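Local coordinates for protein imine reductase (Bacillus cereus, PDB 4D3D) that catalyses the NADPH-dependent, S-selective reduction of cyclic imines such as 2-methylpyrroline to the corresponding amines, at residues L83-Y88 / Y92-P97; E100-K105 / A122-D127. One frame throughout, in Å; residues are numbered along the deposited sequence.

Contact 1 (L83-Y88 / Y92-P97); sequences LSLTDY and YSILEP
Y88 and Y92 join through a helical i to i+4 bond, and L85 meets I94 in apolar packing, where the chain leaves strand 80-83 of the Rossmann-type domain and turns into helix 88-95. The N of Y92 donates to the carbonyl O of Y88 at 3.3 Å, a long but fairly straight bond with 161° at the hydrogen. The same oxygen lies obliquely against the Y92 ring, 3.3 Å from CD2, because the ring carbon CG stands beside the backbone N and anti to the carbonyl carbon (chi1 -65°). Toward the end of the second turn, I94 sends its extended branch back to the loop, and its CD1 touches CD1 of L85 at 4.4 Å. Both side chains also rest on I27 of strand 23-27, so this methyl contact is part of the packing of the helix against the sheet. D87 occupies the N-cap position, where in the modelled conformer its OD1 accepts from the N of N89. The chemistry is thus divided: the backbone bond and the D87 cap help define the first turn of the helix, whereas the loose, nonpolar methyl contact imposes little directional constraint of its own.

Contact 2 (E100-K105 / A122-D127); sequences ENLFGK and AKWLED
L102 meets W124 and L125 through apolar contacts alone, all made by one methyl group. Its CD1 lies 4.1 Å from CZ3 of the W124 indole and 4.2 Å from CD2 of L125, reaching the ring obliquely while the L102 and W124 side chains cross at about a right angle. CD2 of L125 comes to the indole edge in the ring plane, so leucine methyls from both segments gather round the six-membered ring. W124 gets there because its CG is anti to the backbone N (chi1 -172°), which swings the indole along the helix flank toward the loop. Its ring also takes part in a cation-pi interaction with R128.

Hydrogen bonding shapes each partner separately. A type II turn from L102 to K105 is closed by K105 N to L102 O at 3.1 Å, with G104 at the positive phi (82°) suited to its third position. The NZ of K105 bonds to the carbonyl oxygens of L75 and N78, tying the turn to the end of helix 71-77.

The charged pair lies within the helix: K123 NZ donates to D127 OD1 at 3.1 Å, on the syn side of the carboxylate, one turn along.

The arrangement is that of a Rossmann-type alpha/beta domain, in which the loop leading into strand 106-109 packs against the C-terminal end of helix 115-127, the helix that follows this strand.

Overall arrangement
Contact 1 closes before contact 2 opens along the chain, and their centres lie 13 Å apart within the same Rossmann-type domain. W124 joins them: its indole stacks edge-to-face with Y92, whose CE1 is 3.7 Å from CG of W124, and CZ2 of W124 lies 3.7 Å from CA of E96. A second packing contact puts CD1 of L95 4.2 Å from CD2 of L125. Helices 88-95 and 115-127 are thereby packed side by side. Contact 1 borders the probable cofactor-binding turn, whereas contact 2 lies farther from the chain centre, about 25 Å against 19 Å. The polyether ligand pocket, including F232 and Y236, belongs to helix 215-242, outside both contacts.

Contact 1 (L83-Y88 / Y92-P97)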
# COMPACT_ATOMS: atom_id res chain seq x y z
N LEU B 83 11.77 -30.40 -1.77
CA LEU B 83 12.94 -29.78 -1.22
C LEU B 83 12.47 -28.60 -0.36
O LEU B 83 12.15 -27.53 -0.87
CB LEU B 83 13.84 -29.30 -2.33
CG LEU B 83 14.38 -30.39 -3.26
CD1 LEU B 83 15.23 -29.75 -4.31
CD2 LEU B 83 15.27 -31.33 -2.48
N SER B 84 12.38 -28.82 0.93
CA SER B 84 12.01 -27.78 1.87
C SER B 84 13.31 -27.30 2.53
O SER B 84 13.62 -27.67 3.66
CB SER B 84 10.96 -28.38 2.83
OG SER B 84 11.19 -29.76 3.18
N LEU B 85 14.12 -26.60 1.78
CA LEU B 85 15.41 -26.19 2.20
C LEU B 85 15.36 -24.68 2.53
O LEU B 85 14.48 -23.96 2.11
CB LEU B 85 16.43 -26.42 1.07
CG LEU B 85 16.47 -27.85 0.49
CD1 LEU B 85 17.41 -27.98 -0.72
CD2 LEU B 85 16.89 -28.80 1.59
N THR B 86 16.41 -24.20 3.13
CA THR B 86 16.44 -22.79 3.52
C THR B 86 16.80 -21.85 2.35
O THR B 86 16.44 -20.69 2.39
CB THR B 86 17.42 -22.54 4.71
OG1 THR B 86 18.73 -22.99 4.34
CG2 THR B 86 16.98 -23.23 6.00
N ASP B 87 17.49 -22.35 1.31
CA ASP B 87 17.99 -21.53 0.21
C ASP B 87 18.23 -22.43 -1.00
O ASP B 87 18.51 -23.63 -0.79
CB ASP B 87 19.33 -20.94 0.60
CG ASP B 87 19.77 -19.77 -0.29
OD1 ASP B 87 20.40 -19.94 -1.37
OD2 ASP B 87 19.54 -18.63 0.14
N TYR B 88 18.22 -21.89 -2.21
CA TYR B 88 18.65 -22.68 -3.38
C TYR B 88 20.11 -23.10 -3.34
O TYR B 88 20.48 -24.21 -3.92
CB TYR B 88 18.41 -21.91 -4.70
CG TYR B 88 17.00 -21.98 -5.20
CD1 TYR B 88 15.98 -21.15 -4.70
CD2 TYR B 88 16.66 -22.92 -6.20
CE1 TYR B 88 14.68 -21.24 -5.17
CE2 TYR B 88 15.38 -23.00 -6.69
CZ TYR B 88 14.40 -22.18 -6.21
OH TYR B 88 13.11 -22.40 -6.67
N TYR B 92 22.08 -26.97 -4.58
CA TYR B 92 23.29 -27.25 -5.30
C TYR B 92 24.27 -28.00 -4.45
O TYR B 92 24.98 -28.93 -4.93
CB TYR B 92 23.94 -26.00 -5.81
CG TYR B 92 23.08 -25.30 -6.86
CD1 TYR B 92 22.87 -25.84 -8.09
CD2 TYR B 92 22.44 -24.11 -6.56
CE1 TYR B 92 22.07 -25.21 -9.05
CE2 TYR B 92 21.66 -23.46 -7.52
CZ TYR B 92 21.45 -24.00 -8.74
OH TYR B 92 20.68 -23.36 -9.69
N SER B 93 24.41 -27.59 -3.18
CA SER B 93 25.45 -28.19 -2.32
C SER B 93 25.20 -29.69 -2.19
O SER B 93 26.11 -30.49 -2.20
CB SER B 93 25.40 -27.46 -0.94
OG SER B 93 26.36 -28.07 -0.05
N ILE B 94 23.97 -30.08 -1.94
CA ILE B 94 23.68 -31.49 -1.69
C ILE B 94 23.50 -32.33 -2.98
O ILE B 94 23.78 -33.54 -2.98
CB ILE B 94 22.48 -31.71 -0.72
CG1 ILE B 94 21.19 -31.24 -1.33
CG2 ILE B 94 22.67 -31.02 0.66
CD1 ILE B 94 19.98 -31.59 -0.58
N LEU B 95 23.01 -31.72 -4.06
CA LEU B 95 22.76 -32.49 -5.30
C LEU B 95 23.89 -32.51 -6.31
O LEU B 95 24.04 -33.53 -7.03
CB LEU B 95 21.47 -31.98 -5.99
CG LEU B 95 20.17 -32.05 -5.26
CD1 LEU B 95 19.00 -31.66 -6.15
CD2 LEU B 95 19.95 -33.41 -4.65
N GLU B 96 24.73 -31.48 -6.38
CA GLU B 96 25.83 -31.43 -7.39
C GLU B 96 26.70 -32.67 -7.28
O GLU B 96 27.05 -33.28 -8.33
CB GLU B 96 26.67 -30.13 -7.32
CG GLU B 96 27.70 -29.96 -8.48
CD GLU B 96 28.97 -30.79 -8.30
OE1 GLU B 96 29.32 -31.07 -7.13
OE2 GLU B 96 29.55 -31.27 -9.34
N PRO B 97 27.03 -33.10 -6.03
CA PRO B 97 27.95 -34.26 -5.94
C PRO B 97 27.33 -35.54 -6.36
O PRO B 97 28.10 -36.52 -6.53
CB PRO B 97 28.29 -34.31 -4.43
CG PRO B 97 28.16 -32.84 -3.99
CD PRO B 97 26.90 -32.39 -4.75

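Contact 2 (E100-K105 / A122-D127)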
# COMPACT_ATOMS: atom_id res chain seq x y z
N GLU B 100 24.71 -37.43 -11.19
CA GLU B 100 24.40 -38.62 -12.01
C GLU B 100 23.18 -39.45 -11.57
O GLU B 100 22.79 -40.44 -12.25
CB GLU B 100 25.68 -39.49 -12.08
CG GLU B 100 25.99 -40.36 -10.82
CD GLU B 100 26.79 -39.71 -9.64
OE1 GLU B 100 26.87 -38.45 -9.60
OE2 GLU B 100 27.30 -40.48 -8.74
N ASN B 101 22.56 -39.12 -10.44
CA ASN B 101 21.46 -39.85 -9.90
C ASN B 101 20.12 -39.17 -9.98
O ASN B 101 19.13 -39.60 -9.33
CB ASN B 101 21.77 -40.21 -8.44
CG ASN B 101 22.94 -41.20 -8.31
OD1 ASN B 101 23.13 -42.08 -9.16
ND2 ASN B 101 23.74 -41.04 -7.29
N LEU B 102 20.04 -38.16 -10.85
CA LEU B 102 18.80 -37.33 -10.87
C LEU B 102 17.83 -37.62 -12.02
O LEU B 102 16.71 -37.13 -12.03
CB LEU B 102 19.25 -35.89 -10.94
CG LEU B 102 20.07 -35.31 -9.75
CD1 LEU B 102 20.56 -33.91 -10.01
CD2 LEU B 102 19.18 -35.28 -8.51
N PHE B 103 18.16 -38.56 -12.93
CA PHE B 103 17.23 -38.82 -14.01
C PHE B 103 15.94 -39.33 -13.55
O PHE B 103 15.87 -40.23 -12.69
CB PHE B 103 17.79 -39.86 -15.05
CG PHE B 103 16.78 -40.21 -16.12
CD1 PHE B 103 16.36 -39.26 -17.05
CD2 PHE B 103 16.23 -41.53 -16.20
CE1 PHE B 103 15.45 -39.60 -18.07
CE2 PHE B 103 15.33 -41.83 -17.18
CZ PHE B 103 14.95 -40.86 -18.13
N GLY B 104 14.87 -38.75 -14.07
CA GLY B 104 13.56 -39.18 -13.73
C GLY B 104 12.95 -38.64 -12.42
O GLY B 104 11.88 -39.01 -12.05
N LYS B 105 13.70 -37.84 -11.70
CA LYS B 105 13.21 -37.30 -10.44
C LYS B 105 12.46 -36.00 -10.74
O LYS B 105 12.81 -35.30 -11.70
CB LYS B 105 14.38 -37.03 -9.52
CG LYS B 105 15.22 -38.26 -9.18
CD LYS B 105 14.34 -39.38 -8.63
CE LYS B 105 15.09 -40.75 -8.57
NZ LYS B 105 14.22 -41.80 -8.01
N ALA B 122 15.92 -24.74 -12.34
CA ALA B 122 15.24 -25.60 -13.25
C ALA B 122 16.07 -26.09 -14.41
O ALA B 122 15.99 -27.29 -14.77
CB ALA B 122 14.01 -24.90 -13.77
N LYS B 123 16.84 -25.19 -15.03
CA LYS B 123 17.67 -25.52 -16.19
C LYS B 123 18.79 -26.51 -15.76
O LYS B 123 19.03 -27.50 -16.49
CB LYS B 123 18.29 -24.29 -16.76
CG LYS B 123 19.24 -24.58 -17.92
CD LYS B 123 18.49 -25.35 -19.05
CE LYS B 123 19.17 -25.41 -20.45
NZ LYS B 123 20.64 -25.58 -20.42
N TRP B 124 19.41 -26.21 -14.61
CA TRP B 124 20.47 -27.11 -14.04
C TRP B 124 19.94 -28.51 -13.86
O TRP B 124 20.66 -29.51 -14.22
CB TRP B 124 21.02 -26.46 -12.76
CG TRP B 124 22.24 -27.14 -12.15
CD1 TRP B 124 23.56 -26.81 -12.35
CD2 TRP B 124 22.21 -28.23 -11.22
NE1 TRP B 124 24.36 -27.66 -11.58
CE2 TRP B 124 23.55 -28.51 -10.87
CE3 TRP B 124 21.19 -28.97 -10.61
CZ2 TRP B 124 23.87 -29.52 -9.96
CZ3 TRP B 124 21.48 -29.91 -9.66
CH2 TRP B 124 22.84 -30.26 -9.41
N LEU B 125 18.77 -28.67 -13.27
CA LEU B 125 18.13 -29.94 -13.09
C LEU B 125 17.76 -30.67 -14.38
O LEU B 125 18.03 -31.85 -14.53
CB LEU B 125 16.90 -29.84 -12.22
CG LEU B 125 17.20 -29.46 -10.74
CD1 LEU B 125 15.95 -29.07 -10.00
CD2 LEU B 125 17.83 -30.72 -10.11
N GLU B 126 17.20 -29.93 -15.35
CA GLU B 126 16.90 -30.52 -16.67
C GLU B 126 18.14 -31.05 -17.39
O GLU B 126 18.00 -32.10 -18.03
CB GLU B 126 16.18 -29.47 -17.57
CG GLU B 126 14.87 -29.07 -16.91
N ASP B 127 19.25 -30.36 -17.32
CA ASP B 127 20.51 -30.76 -17.95
C ASP B 127 20.94 -32.18 -17.37
O ASP B 127 21.66 -32.93 -18.03
CB ASP B 127 21.61 -29.80 -17.72
CG ASP B 127 21.45 -28.54 -18.57
OD1 ASP B 127 20.58 -28.57 -19.47
OD2 ASP B 127 22.21 -27.59 -18.33